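PDB 1FCQ: hyaluronoglucosaminidase from Apis mellifera, which hydrolyses the beta-1,4 linkages between N-acetylglucosamine and glucuronate in hyaluronan as a family 56 glycosidase of bee venom, and is a major allergen of that venom. Local coordinates for residues E10-W15 against G37-W42; N16-M21 against D44-E49; F29-E34 against Q315-L320; K261-Y266 against G297-G302. All coordinates share one frame; numbering follows the deposited sequence.

Contact 1. Residues E10-W15 against G37-W42; sequences EFNVYW and GILQNW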
# COMPACT_ATOMS: atom_id res chain seq x y z
N GLU A 10 -12.89 8.96 -16.34
CA GLU A 10 -11.48 8.61 -16.67
C GLU A 10 -11.03 7.37 -15.91
O GLU A 10 -11.37 7.18 -14.74
CB GLU A 10 -10.55 9.79 -16.39
CG GLU A 10 -9.26 9.79 -17.18
CD GLU A 10 -8.22 10.76 -16.66
OE1 GLU A 10 -7.25 11.02 -17.40
OE2 GLU A 10 -8.36 11.27 -15.53
N PHE A 11 -10.27 6.51 -16.58
CA PHE A 11 -9.78 5.28 -15.94
C PHE A 11 -8.30 5.17 -16.27
O PHE A 11 -7.92 5.07 -17.44
CB PHE A 11 -10.60 4.09 -16.43
CG PHE A 11 -10.38 2.82 -15.65
CD1 PHE A 11 -11.04 2.61 -14.45
CD2 PHE A 11 -9.51 1.85 -16.12
CE1 PHE A 11 -10.84 1.45 -13.73
CE2 PHE A 11 -9.31 0.69 -15.40
CZ PHE A 11 -9.98 0.49 -14.21
N ASN A 12 -7.44 5.26 -15.27
CA ASN A 12 -5.99 5.26 -15.47
C ASN A 12 -5.31 4.04 -14.87
O ASN A 12 -5.42 3.77 -13.68
CB ASN A 12 -5.39 6.52 -14.84
CG ASN A 12 -5.90 7.80 -15.48
OD1 ASN A 12 -6.31 8.74 -14.79
ND2 ASN A 12 -5.87 7.82 -16.81
N VAL A 13 -4.60 3.29 -15.72
CA VAL A 13 -3.86 2.12 -15.24
C VAL A 13 -2.38 2.50 -15.21
O VAL A 13 -1.83 2.99 -16.19
CB VAL A 13 -4.07 0.86 -16.09
CG1 VAL A 13 -3.33 -0.34 -15.50
CG2 VAL A 13 -5.56 0.56 -16.19
N TYR A 14 -1.75 2.32 -14.05
CA TYR A 14 -0.35 2.71 -13.89
C TYR A 14 0.65 1.57 -13.82
O TYR A 14 0.41 0.56 -13.15
CB TYR A 14 -0.21 3.50 -12.57
CG TYR A 14 -0.91 4.83 -12.60
CD1 TYR A 14 -2.23 4.96 -12.22
CD2 TYR A 14 -0.21 5.96 -13.04
CE1 TYR A 14 -2.85 6.21 -12.27
CE2 TYR A 14 -0.82 7.20 -13.09
CZ TYR A 14 -2.13 7.30 -12.69
OH TYR A 14 -2.76 8.54 -12.74
N TRP A 15 1.79 1.78 -14.49
CA TRP A 15 2.84 0.75 -14.43
C TRP A 15 3.73 1.00 -13.22
O TRP A 15 4.43 2.01 -13.19
CB TRP A 15 3.69 0.84 -15.70
CG TRP A 15 4.63 -0.31 -15.95
CD1 TRP A 15 5.99 -0.27 -15.97
CD2 TRP A 15 4.28 -1.67 -16.25
NE1 TRP A 15 6.52 -1.50 -16.26
CE2 TRP A 15 5.47 -2.38 -16.44
CE3 TRP A 15 3.06 -2.33 -16.39
CZ2 TRP A 15 5.49 -3.74 -16.76
CZ3 TRP A 15 3.07 -3.68 -16.71
CH2 TRP A 15 4.28 -4.36 -16.89
N GLY A 37 -1.84 0.58 -23.45
CA GLY A 37 -2.49 1.78 -22.97
C GLY A 37 -2.28 2.06 -21.49
O GLY A 37 -3.07 2.79 -20.88
N ILE A 38 -1.23 1.47 -20.94
CA ILE A 38 -0.94 1.68 -19.51
C ILE A 38 -0.06 2.91 -19.38
O ILE A 38 0.81 3.17 -20.21
CB ILE A 38 -0.21 0.44 -18.96
CG1 ILE A 38 -1.13 -0.78 -19.03
CG2 ILE A 38 0.28 0.68 -17.53
CD1 ILE A 38 -0.38 -2.11 -18.97
N LEU A 39 -0.36 3.72 -18.35
CA LEU A 39 0.45 4.91 -18.10
C LEU A 39 1.82 4.48 -17.59
O LEU A 39 1.94 3.66 -16.66
CB LEU A 39 -0.22 5.83 -17.07
CG LEU A 39 -1.60 6.35 -17.51
CD1 LEU A 39 -2.16 7.26 -16.42
CD2 LEU A 39 -1.54 7.09 -18.83
N GLN A 40 2.86 5.00 -18.22
CA GLN A 40 4.23 4.61 -17.98
C GLN A 40 5.14 5.82 -17.84
O GLN A 40 5.10 6.77 -18.64
CB GLN A 40 4.71 3.76 -19.17
CG GLN A 40 6.08 3.13 -19.07
CD GLN A 40 6.32 2.14 -20.20
OE1 GLN A 40 5.76 2.27 -21.30
NE2 GLN A 40 7.14 1.14 -19.91
N ASN A 41 5.93 5.78 -16.76
CA ASN A 41 6.91 6.83 -16.52
C ASN A 41 7.84 6.98 -17.72
O ASN A 41 8.14 5.99 -18.38
CB ASN A 41 7.77 6.55 -15.30
CG ASN A 41 7.02 6.74 -13.99
OD1 ASN A 41 6.20 7.64 -13.85
ND2 ASN A 41 7.36 5.91 -13.03
N TRP A 42 8.24 8.22 -17.97
CA TRP A 42 9.15 8.49 -19.09
C TRP A 42 10.39 7.61 -18.97
O TRP A 42 10.98 7.38 -17.91
CB TRP A 42 9.49 9.98 -19.07
CG TRP A 42 10.43 10.43 -20.15
CD1 TRP A 42 10.14 10.62 -21.46
CD2 TRP A 42 11.82 10.73 -20.00
NE1 TRP A 42 11.27 11.01 -22.15
CE2 TRP A 42 12.31 11.10 -21.27
CE3 TRP A 42 12.70 10.73 -18.90
CZ2 TRP A 42 13.65 11.45 -21.47
CZ3 TRP A 42 14.02 11.08 -19.11
CH2 TRP A 42 14.47 11.45 -20.39
O HOH W 1 -4.54 3.72 -18.66
O HOH W 2 5.81 3.56 -15.03
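The phenol ring of Tyr-14 carries Leu-39 on one face: the methyl CD1 of Leu-39 sits 4.0 Å from the centroid of the Tyr-14 ring, 29° off its normal, a CH-pi contact. The indole of Trp-15 is met obliquely by Ile-38 CG2 and by Gln-40 NE2, while a water lies in its plane at the edge. Both aromatics belong to strand 12-16 of the TIM barrel. One edge of that strand pairs with strand 297-301 through the backbones of Asn-12 and Tyr-14. Its other edge takes 37-42, which passes in the same direction and makes a single bridge of Tyr-14 with Leu-39. Leu-39 N donates to Val-13 O over 2.7 Å, and Trp-15 N donates to Leu-39 O over 2.9 Å.

The side chains follow this register. Leu-39 holds CG anti to its own carbonyl carbon (chi1 -61°), and Leu-39 CD1 also reaches Asn-12 CB at 3.7 Å. Ile-38 presents CG1 to Val-13 CG1 and CG2 to Trp-15 CB, and it rests on Val-32 and Ile-300 as well. The Trp-15 NE1 proton goes to Thr-19 OG1. Gln-40 OE1 bonds Ser-33 OG, and Gln-40 NE2 bonds Phe-29 O.

Water carries the pairing on at both ends of the bridge. One molecule spans Trp-15 O and Asn-41 N; the other accepts from Val-13 N at 3.0 Å and donates to Gly-37 O at 2.8 Å.

Contact 2. Residues N16-M21 against D44-E49; sequences NVPTFM and DKFRGE
Phe-46 makes most of the apolar contact, set against the turn that leaves strand 12-16, where Pro-18 is the centre of an inverse gamma turn. A chi1 of -168° lays the Phe-46 ring against Pro-18 of that turn, and Phe-46 CE1 lies 3.8 Å from Pro-18 CB. Phe-20 closes in obliquely, its CD2 3.4 Å from Phe-46 CB, the two ring planes at 41°. The amide of Asn-16 is almost parallel to the Phe-46 ring, with Asn-16 ND2 3.6 Å from Phe-46 CE1.

The direct polar link is a single hydrogen bond: Thr-19 OG1 gives its proton to Asp-44 OD2 at 2.7 Å, on the syn lone pair.

Water does the rest. Two molecules join Asn-16 ND2 to Phe-46 O, and the one held more weakly by the amide sits over the centre of the Phe-46 ring; Asn-16 OD1 is bonded to the Tyr-265 hydroxyl. A third water accepts from Phe-20 N and lies 3.0 Å from Asp-44 O.

The buried Asp-44 carboxylate takes further bonds from His-23 NE2 on OD2 and from Gln-40 NE2 on OD1. These donors would favour an ionised carboxylate, which Thr-19 links to the turn after strand 12-16.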
# COMPACT_ATOMS: atom_id res chain seq x y z
N ASN A 16 3.72 0.08 -12.26
CA ASN A 16 4.58 0.22 -11.08
C ASN A 16 5.41 -1.05 -10.87
O ASN A 16 5.69 -1.54 -9.79
CB ASN A 16 3.78 0.59 -9.84
CG ASN A 16 4.59 1.05 -8.65
OD1 ASN A 16 4.23 0.77 -7.49
ND2 ASN A 16 5.69 1.79 -8.86
N VAL A 17 5.76 -1.65 -12.02
CA VAL A 17 6.60 -2.86 -12.03
C VAL A 17 8.01 -2.36 -12.29
O VAL A 17 8.18 -1.52 -13.19
CB VAL A 17 6.14 -3.81 -13.15
CG1 VAL A 17 7.05 -5.03 -13.23
CG2 VAL A 17 4.71 -4.30 -12.96
N PRO A 18 9.04 -2.85 -11.62
CA PRO A 18 10.38 -2.33 -11.75
C PRO A 18 11.16 -2.88 -12.94
O PRO A 18 12.28 -3.35 -12.78
CB PRO A 18 11.04 -2.70 -10.43
CG PRO A 18 10.36 -3.96 -10.04
CD PRO A 18 8.93 -3.81 -10.50
N THR A 19 10.57 -2.69 -14.11
CA THR A 19 11.19 -3.14 -15.35
C THR A 19 12.42 -2.33 -15.68
O THR A 19 13.21 -2.76 -16.53
CB THR A 19 10.17 -3.15 -16.50
OG1 THR A 19 9.39 -1.95 -16.48
CG2 THR A 19 9.24 -4.35 -16.34
N PHE A 20 12.75 -1.24 -14.97
CA PHE A 20 14.02 -0.55 -15.20
C PHE A 20 15.19 -1.51 -15.04
O PHE A 20 16.22 -1.34 -15.71
CB PHE A 20 14.17 0.65 -14.24
CG PHE A 20 14.45 0.25 -12.82
CD1 PHE A 20 15.76 0.13 -12.37
CD2 PHE A 20 13.42 -0.02 -11.94
CE1 PHE A 20 16.02 -0.25 -11.07
CE2 PHE A 20 13.68 -0.39 -10.64
CZ PHE A 20 14.99 -0.51 -10.20
N MET A 21 15.06 -2.54 -14.21
CA MET A 21 16.08 -3.54 -13.96
C MET A 21 16.37 -4.38 -15.21
O MET A 21 17.40 -5.06 -15.24
CB MET A 21 15.64 -4.50 -12.83
CG MET A 21 15.11 -3.74 -11.61
SD MET A 21 14.34 -4.85 -10.41
CE MET A 21 15.81 -5.79 -9.98
N ASP A 44 10.57 4.50 -19.03
CA ASP A 44 10.29 3.36 -18.18
C ASP A 44 11.09 3.44 -16.89
O ASP A 44 11.43 2.43 -16.26
CB ASP A 44 10.52 2.02 -18.88
CG ASP A 44 10.01 0.82 -18.11
OD1 ASP A 44 8.89 0.89 -17.53
OD2 ASP A 44 10.74 -0.19 -18.04
N LYS A 45 11.26 4.66 -16.37
CA LYS A 45 11.94 4.84 -15.09
C LYS A 45 11.03 4.33 -13.98
O LYS A 45 9.80 4.38 -14.12
CB LYS A 45 12.35 6.30 -14.89
CG LYS A 45 13.61 6.65 -15.69
CD LYS A 45 14.08 8.06 -15.34
CE LYS A 45 15.38 8.42 -16.03
NZ LYS A 45 15.78 9.83 -15.70
N PHE A 46 11.61 3.87 -12.88
CA PHE A 46 10.76 3.35 -11.80
C PHE A 46 9.98 4.50 -11.14
O PHE A 46 8.81 4.33 -10.81
CB PHE A 46 11.57 2.59 -10.74
CG PHE A 46 10.73 1.80 -9.76
CD1 PHE A 46 9.71 0.96 -10.21
CD2 PHE A 46 10.98 1.91 -8.41
CE1 PHE A 46 8.95 0.24 -9.31
CE2 PHE A 46 10.21 1.19 -7.51
CZ PHE A 46 9.20 0.35 -7.94
N ARG A 47 10.68 5.61 -10.92
CA ARG A 47 10.02 6.76 -10.30
C ARG A 47 10.02 7.89 -11.32
O ARG A 47 11.12 8.26 -11.76
CB ARG A 47 10.74 7.20 -9.03
CG ARG A 47 10.69 6.12 -7.96
CD ARG A 47 11.41 6.50 -6.66
NE ARG A 47 11.21 5.37 -5.76
CZ ARG A 47 11.97 4.28 -5.73
NH1 ARG A 47 11.61 3.33 -4.88
NH2 ARG A 47 13.05 4.20 -6.51
N GLY A 48 8.85 8.41 -11.64
CA GLY A 48 8.80 9.47 -12.65
C GLY A 48 7.53 10.29 -12.53
O GLY A 48 6.90 10.25 -11.48
N GLU A 49 7.14 10.96 -13.61
CA GLU A 49 5.98 11.83 -13.56
C GLU A 49 4.63 11.16 -13.39
O GLU A 49 3.71 11.85 -12.96
CB GLU A 49 5.96 12.78 -14.77
CG GLU A 49 5.55 12.17 -16.07
CD GLU A 49 6.42 11.11 -16.71
OE1 GLU A 49 7.57 10.87 -16.32
OE2 GLU A 49 5.90 10.52 -17.68
O HOH W 3 8.04 3.72 -8.25
O HOH W 4 6.79 2.59 -11.52
O HOH W 5 10.70 0.66 -13.97

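Contact 3. Residues F29-E34 against Q315-L320; sequences FEEVSE and QFREYL
A salt-bridge network of Glu-30, Glu-31 and Arg-317 joins the short helix 31-34 and the turn before it to helix 310-328. Arg-317 runs extended from CG to NE, CG anti to its backbone N (chi1 -168°), which carries the guanidinium across to both carboxylates. Arg-317 NE lies 2.7 Å from Glu-31 OE1, but the bond is sharply bent (116°) and weak. Arg-317 NH2 pairs with Glu-31 OE2 at a modelled separation too short to be trusted. At the guanidinium edge, Arg-317 NH2 also makes a long, weak bond to Glu-30 OE1 (3.5 Å), and a water linking that oxygen to Arg-317 NH1 backs it up. Asn-321 ND2 is a second partner of Glu-31 OE1.

Helix 310-328 is the last of the barrel's outer layer and follows strand 297-301; the disulfide Cys-22 to Cys-313 fastens its first part to the loop ahead of Phe-29. Beneath the charges, Arg-317 CZ stands over one face of the Phe-29 ring, 4.8 Å from its centroid and 12° off the ring normal, a cation-pi pair. Leu-320 CD2 comes to the edge of the same ring, 3.8 Å from Phe-29 CD2, and touches Val-32 CG2 at 3.9 Å. Phe-316 is turned nearly parallel to Phe-29 but slid aside, so that Phe-316 CD2 meets Phe-29 CE2 at 3.7 Å with little overlap of the rings.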
# COMPACT_ATOMS: atom_id res chain seq x y z
N PHE A 29 10.51 -2.44 -22.33
CA PHE A 29 9.09 -2.55 -22.08
C PHE A 29 8.27 -1.41 -22.65
O PHE A 29 7.25 -1.00 -22.07
CB PHE A 29 8.87 -2.70 -20.55
CG PHE A 29 9.25 -4.10 -20.12
CD1 PHE A 29 10.57 -4.43 -19.89
CD2 PHE A 29 8.26 -5.07 -19.97
CE1 PHE A 29 10.92 -5.72 -19.51
CE2 PHE A 29 8.62 -6.35 -19.58
CZ PHE A 29 9.94 -6.68 -19.34
N GLU A 30 8.55 -0.98 -23.88
CA GLU A 30 7.76 0.07 -24.52
C GLU A 30 6.32 -0.34 -24.78
O GLU A 30 5.43 0.50 -24.82
CB GLU A 30 8.40 0.52 -25.84
CG GLU A 30 9.87 0.86 -25.71
CD GLU A 30 10.82 -0.24 -26.11
OE1 GLU A 30 10.49 -1.44 -25.95
OE2 GLU A 30 11.91 0.13 -26.61
N GLU A 31 6.02 -1.63 -24.92
CA GLU A 31 4.68 -2.10 -25.17
C GLU A 31 3.72 -1.80 -24.03
O GLU A 31 2.53 -1.71 -24.31
CB GLU A 31 4.62 -3.59 -25.52
CG GLU A 31 5.09 -4.50 -24.41
CD GLU A 31 6.56 -4.81 -24.46
OE1 GLU A 31 6.91 -5.97 -24.15
OE2 GLU A 31 7.41 -3.95 -24.79
N VAL A 32 4.23 -1.59 -22.81
CA VAL A 32 3.31 -1.22 -21.72
C VAL A 32 2.39 -0.08 -22.11
O VAL A 32 1.18 -0.18 -21.94
CB VAL A 32 4.17 -0.82 -20.50
CG1 VAL A 32 3.35 -0.19 -19.39
CG2 VAL A 32 4.85 -2.08 -19.96
N SER A 33 2.98 1.01 -22.60
CA SER A 33 2.21 2.18 -22.99
C SER A 33 1.87 2.15 -24.47
O SER A 33 0.77 2.57 -24.83
CB SER A 33 3.00 3.45 -22.68
OG SER A 33 4.31 3.42 -23.21
N GLU A 34 2.77 1.62 -25.30
CA GLU A 34 2.52 1.68 -26.75
C GLU A 34 1.46 0.71 -27.23
O GLU A 34 0.75 1.03 -28.19
CB GLU A 34 3.82 1.49 -27.52
CG GLU A 34 4.87 2.54 -27.20
CD GLU A 34 6.12 2.44 -28.05
OE1 GLU A 34 6.31 1.40 -28.72
OE2 GLU A 34 6.92 3.41 -28.04
N GLN A 315 10.93 -13.80 -19.21
CA GLN A 315 9.73 -14.55 -18.82
C GLN A 315 8.59 -13.59 -18.45
O GLN A 315 7.43 -13.82 -18.81
CB GLN A 315 10.02 -15.52 -17.68
CG GLN A 315 8.88 -16.47 -17.35
CD GLN A 315 7.74 -15.88 -16.54
OE1 GLN A 315 7.99 -15.01 -15.70
NE2 GLN A 315 6.51 -16.31 -16.75
N PHE A 316 8.94 -12.51 -17.75
CA PHE A 316 7.89 -11.55 -17.39
C PHE A 316 7.34 -10.86 -18.63
O PHE A 316 6.12 -10.68 -18.77
CB PHE A 316 8.41 -10.52 -16.35
CG PHE A 316 7.30 -9.50 -16.13
CD1 PHE A 316 6.11 -9.90 -15.54
CD2 PHE A 316 7.45 -8.20 -16.55
CE1 PHE A 316 5.09 -8.98 -15.34
CE2 PHE A 316 6.43 -7.28 -16.36
CZ PHE A 316 5.25 -7.67 -15.76
N ARG A 317 8.21 -10.52 -19.58
CA ARG A 317 7.79 -9.90 -20.83
C ARG A 317 6.88 -10.85 -21.60
O ARG A 317 5.87 -10.46 -22.14
CB ARG A 317 9.01 -9.49 -21.67
CG ARG A 317 8.62 -8.58 -22.83
CD ARG A 317 9.83 -7.94 -23.49
NE ARG A 317 9.49 -6.81 -24.35
CZ ARG A 317 10.11 -5.65 -24.52
NH1 ARG A 317 11.20 -5.27 -23.87
NH2 ARG A 317 9.63 -4.75 -25.38
N GLU A 318 7.19 -12.15 -21.59
CA GLU A 318 6.32 -13.13 -22.24
C GLU A 318 4.95 -13.13 -21.58
O GLU A 318 3.91 -13.11 -22.25
CB GLU A 318 6.98 -14.49 -22.09
CG GLU A 318 6.47 -15.65 -22.89
CD GLU A 318 7.46 -16.83 -22.79
OE1 GLU A 318 7.13 -17.73 -21.99
OE2 GLU A 318 8.50 -16.82 -23.47
N TYR A 319 4.92 -13.11 -20.24
CA TYR A 319 3.63 -13.09 -19.53
C TYR A 319 2.85 -11.83 -19.86
O TYR A 319 1.62 -11.82 -20.06
CB TYR A 319 3.85 -13.20 -18.02
CG TYR A 319 2.57 -13.12 -17.22
CD1 TYR A 319 1.62 -14.13 -17.22
CD2 TYR A 319 2.33 -12.01 -16.41
CE1 TYR A 319 0.46 -14.04 -16.47
CE2 TYR A 319 1.18 -11.92 -15.66
CZ TYR A 319 0.24 -12.91 -15.70
OH TYR A 319 -0.89 -12.82 -14.93
N LEU A 320 3.53 -10.68 -19.88
CA LEU A 320 2.92 -9.42 -20.25
C LEU A 320 2.28 -9.47 -21.64
O LEU A 320 1.16 -9.00 -21.83
CB LEU A 320 3.94 -8.27 -20.20
CG LEU A 320 3.50 -6.91 -20.74
CD1 LEU A 320 2.32 -6.37 -19.90
CD2 LEU A 320 4.62 -5.89 -20.75
O HOH W 6 12.66 -3.19 -25.61

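Contact 4. Residues K261-Y266 against G297-G302; sequences KVLPYY and GFIIWG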
# COMPACT_ATOMS: atom_id res chain seq x y z
N LYS A 261 -9.56 9.91 -5.28
CA LYS A 261 -9.40 8.89 -6.31
C LYS A 261 -9.19 7.54 -5.63
O LYS A 261 -8.69 7.50 -4.50
CB LYS A 261 -8.16 9.22 -7.14
CG LYS A 261 -8.27 10.54 -7.91
CD LYS A 261 -7.08 10.63 -8.87
CE LYS A 261 -7.34 11.66 -9.96
NZ LYS A 261 -6.25 11.65 -10.98
N VAL A 262 -9.61 6.46 -6.27
CA VAL A 262 -9.42 5.11 -5.76
C VAL A 262 -8.65 4.32 -6.84
O VAL A 262 -9.12 4.13 -7.96
CB VAL A 262 -10.72 4.38 -5.40
CG1 VAL A 262 -10.51 2.92 -5.04
CG2 VAL A 262 -11.37 5.09 -4.20
N LEU A 263 -7.42 3.93 -6.49
CA LEU A 263 -6.54 3.19 -7.38
C LEU A 263 -5.97 1.97 -6.66
O LEU A 263 -4.92 2.03 -5.99
CB LEU A 263 -5.36 4.06 -7.85
CG LEU A 263 -5.63 5.32 -8.66
CD1 LEU A 263 -4.34 6.09 -8.93
CD2 LEU A 263 -6.27 4.96 -10.00
N PRO A 264 -6.65 0.84 -6.76
CA PRO A 264 -6.23 -0.37 -6.09
C PRO A 264 -4.85 -0.82 -6.59
O PRO A 264 -4.52 -0.74 -7.76
CB PRO A 264 -7.27 -1.41 -6.50
CG PRO A 264 -8.50 -0.58 -6.73
CD PRO A 264 -7.97 0.66 -7.42
N TYR A 265 -4.06 -1.34 -5.65
CA TYR A 265 -2.75 -1.92 -5.93
C TYR A 265 -3.00 -3.36 -6.37
O TYR A 265 -3.69 -4.12 -5.66
CB TYR A 265 -1.85 -1.84 -4.68
CG TYR A 265 -0.72 -0.86 -4.94
CD1 TYR A 265 -0.92 0.51 -4.88
CD2 TYR A 265 0.53 -1.30 -5.33
CE1 TYR A 265 0.09 1.40 -5.20
CE2 TYR A 265 1.57 -0.43 -5.63
CZ TYR A 265 1.33 0.93 -5.57
OH TYR A 265 2.32 1.83 -5.89
N TYR A 266 -2.46 -3.73 -7.53
CA TYR A 266 -2.71 -5.05 -8.11
C TYR A 266 -1.41 -5.77 -8.43
O TYR A 266 -0.50 -5.18 -9.00
CB TYR A 266 -3.47 -4.82 -9.42
CG TYR A 266 -4.14 -6.03 -10.00
CD1 TYR A 266 -5.45 -6.33 -9.71
CD2 TYR A 266 -3.44 -6.88 -10.87
CE1 TYR A 266 -6.09 -7.46 -10.23
CE2 TYR A 266 -4.06 -7.98 -11.42
CZ TYR A 266 -5.37 -8.27 -11.10
OH TYR A 266 -5.96 -9.39 -11.64
N GLY A 297 -9.07 3.52 -11.76
CA GLY A 297 -8.00 2.84 -12.46
C GLY A 297 -7.39 1.84 -11.45
O GLY A 297 -8.05 1.44 -10.50
N PHE A 298 -6.15 1.44 -11.69
CA PHE A 298 -5.47 0.53 -10.78
C PHE A 298 -3.98 0.65 -11.08
O PHE A 298 -3.61 1.21 -12.11
CB PHE A 298 -5.92 -0.92 -10.80
CG PHE A 298 -5.92 -1.59 -12.14
CD1 PHE A 298 -4.83 -2.32 -12.57
CD2 PHE A 298 -7.04 -1.49 -12.97
CE1 PHE A 298 -4.84 -2.95 -13.81
CE2 PHE A 298 -7.03 -2.10 -14.21
CZ PHE A 298 -5.94 -2.82 -14.63
N ILE A 299 -3.19 0.14 -10.14
CA ILE A 299 -1.74 0.22 -10.24
C ILE A 299 -1.17 -1.19 -10.26
O ILE A 299 -1.44 -1.98 -9.35
CB ILE A 299 -1.19 0.99 -9.01
CG1 ILE A 299 -1.68 2.44 -9.07
CG2 ILE A 299 0.33 0.96 -8.98
CD1 ILE A 299 -1.70 3.12 -7.71
N ILE A 300 -0.43 -1.50 -11.32
CA ILE A 300 0.16 -2.84 -11.43
C ILE A 300 1.53 -2.82 -10.77
O ILE A 300 2.42 -2.07 -11.20
CB ILE A 300 0.32 -3.25 -12.90
CG1 ILE A 300 -1.04 -3.17 -13.59
CG2 ILE A 300 0.95 -4.64 -13.01
CD1 ILE A 300 -0.93 -3.30 -15.10
N TRP A 301 1.73 -3.62 -9.75
CA TRP A 301 2.98 -3.64 -9.02
C TRP A 301 3.78 -4.91 -9.33
O TRP A 301 3.20 -5.90 -9.73
CB TRP A 301 2.66 -3.57 -7.51
CG TRP A 301 3.87 -3.53 -6.64
CD1 TRP A 301 4.69 -2.46 -6.41
CD2 TRP A 301 4.44 -4.63 -5.91
NE1 TRP A 301 5.72 -2.82 -5.57
CE2 TRP A 301 5.58 -4.14 -5.24
CE3 TRP A 301 4.07 -5.96 -5.73
CZ2 TRP A 301 6.37 -4.96 -4.44
CZ3 TRP A 301 4.85 -6.77 -4.92
CH2 TRP A 301 6.01 -6.27 -4.29
N GLY A 302 5.08 -4.79 -9.13
CA GLY A 302 5.94 -5.98 -9.21
C GLY A 302 7.06 -5.86 -8.18
O GLY A 302 7.44 -4.77 -7.77
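Strands 261-267 and 297-301 run parallel, and three backbone bonds hold them: Ile-299 N to Pro-264 O (2.9 Å), Tyr-266 N to Ile-299 O (2.7 Å) and Trp-301 N to Tyr-266 O (2.8 Å). They are neighbouring strands of the TIM barrel, joined through helix 280-292 in a beta-alpha-beta crossover. The pairing begins only at Pro-264, where the first strand is interrupted.

Tyr-265 and Ile-299 share the face of the sheet turned to the barrel interior. The methyl CG2 of Ile-299 lies over one face of the Tyr-265 ring, 3.8 Å from its centroid, in a CH-pi contact. Ile-299 CD1 reaches past to Tyr-265 CE1 (3.5 Å) and to Leu-263 CB. At the ring's edge comes Trp-301, whose indole is tilted obliquely against the phenol. Tyr-55 OH takes up Trp-301 NE1.

Tyr-266 and Ile-300 leave on the other face, toward the helical layer. A chi1 of -164° turns the Tyr-266 ring off strand 297-301 to pack on Leu-283, Leu-287 and Ile-290, its hydroxyl bonded to Thr-286. Tyr-266 CB stays near Phe-298 CD1, 4.2 Å away.

At the start of the pairing Leu-263 CD2 fits beside the bare backbone of Gly-297, and Pro-264 CD presses to 3.2 Å from Gly-297 O, a buried carbonyl oxygen without any polar partner in the model.

Overall arrangement
Contacts 1 and 2 follow strand 12-16 and the turn after it; contact 4 lies on the neighbouring strand 297-301, which sits between 261-267 and 12-16. The centre of contact 4 is about 9 Å from the chain centre, that of contact 3 about 23 Å, and these two do not touch. Centres of contacts 1 and 4 are about 10 Å apart, those of contacts 1 and 2 about 12 Å. Along the chain, contacts 1, 2 and 3 interleave, while contact 4 falls within the long span between the segments of contact 3. Strand 12-16, the first, lies beside 297-301, the last, which closes this side of the seven-stranded barrel, while contact 3 fastens the last helix to the segment after the first strand.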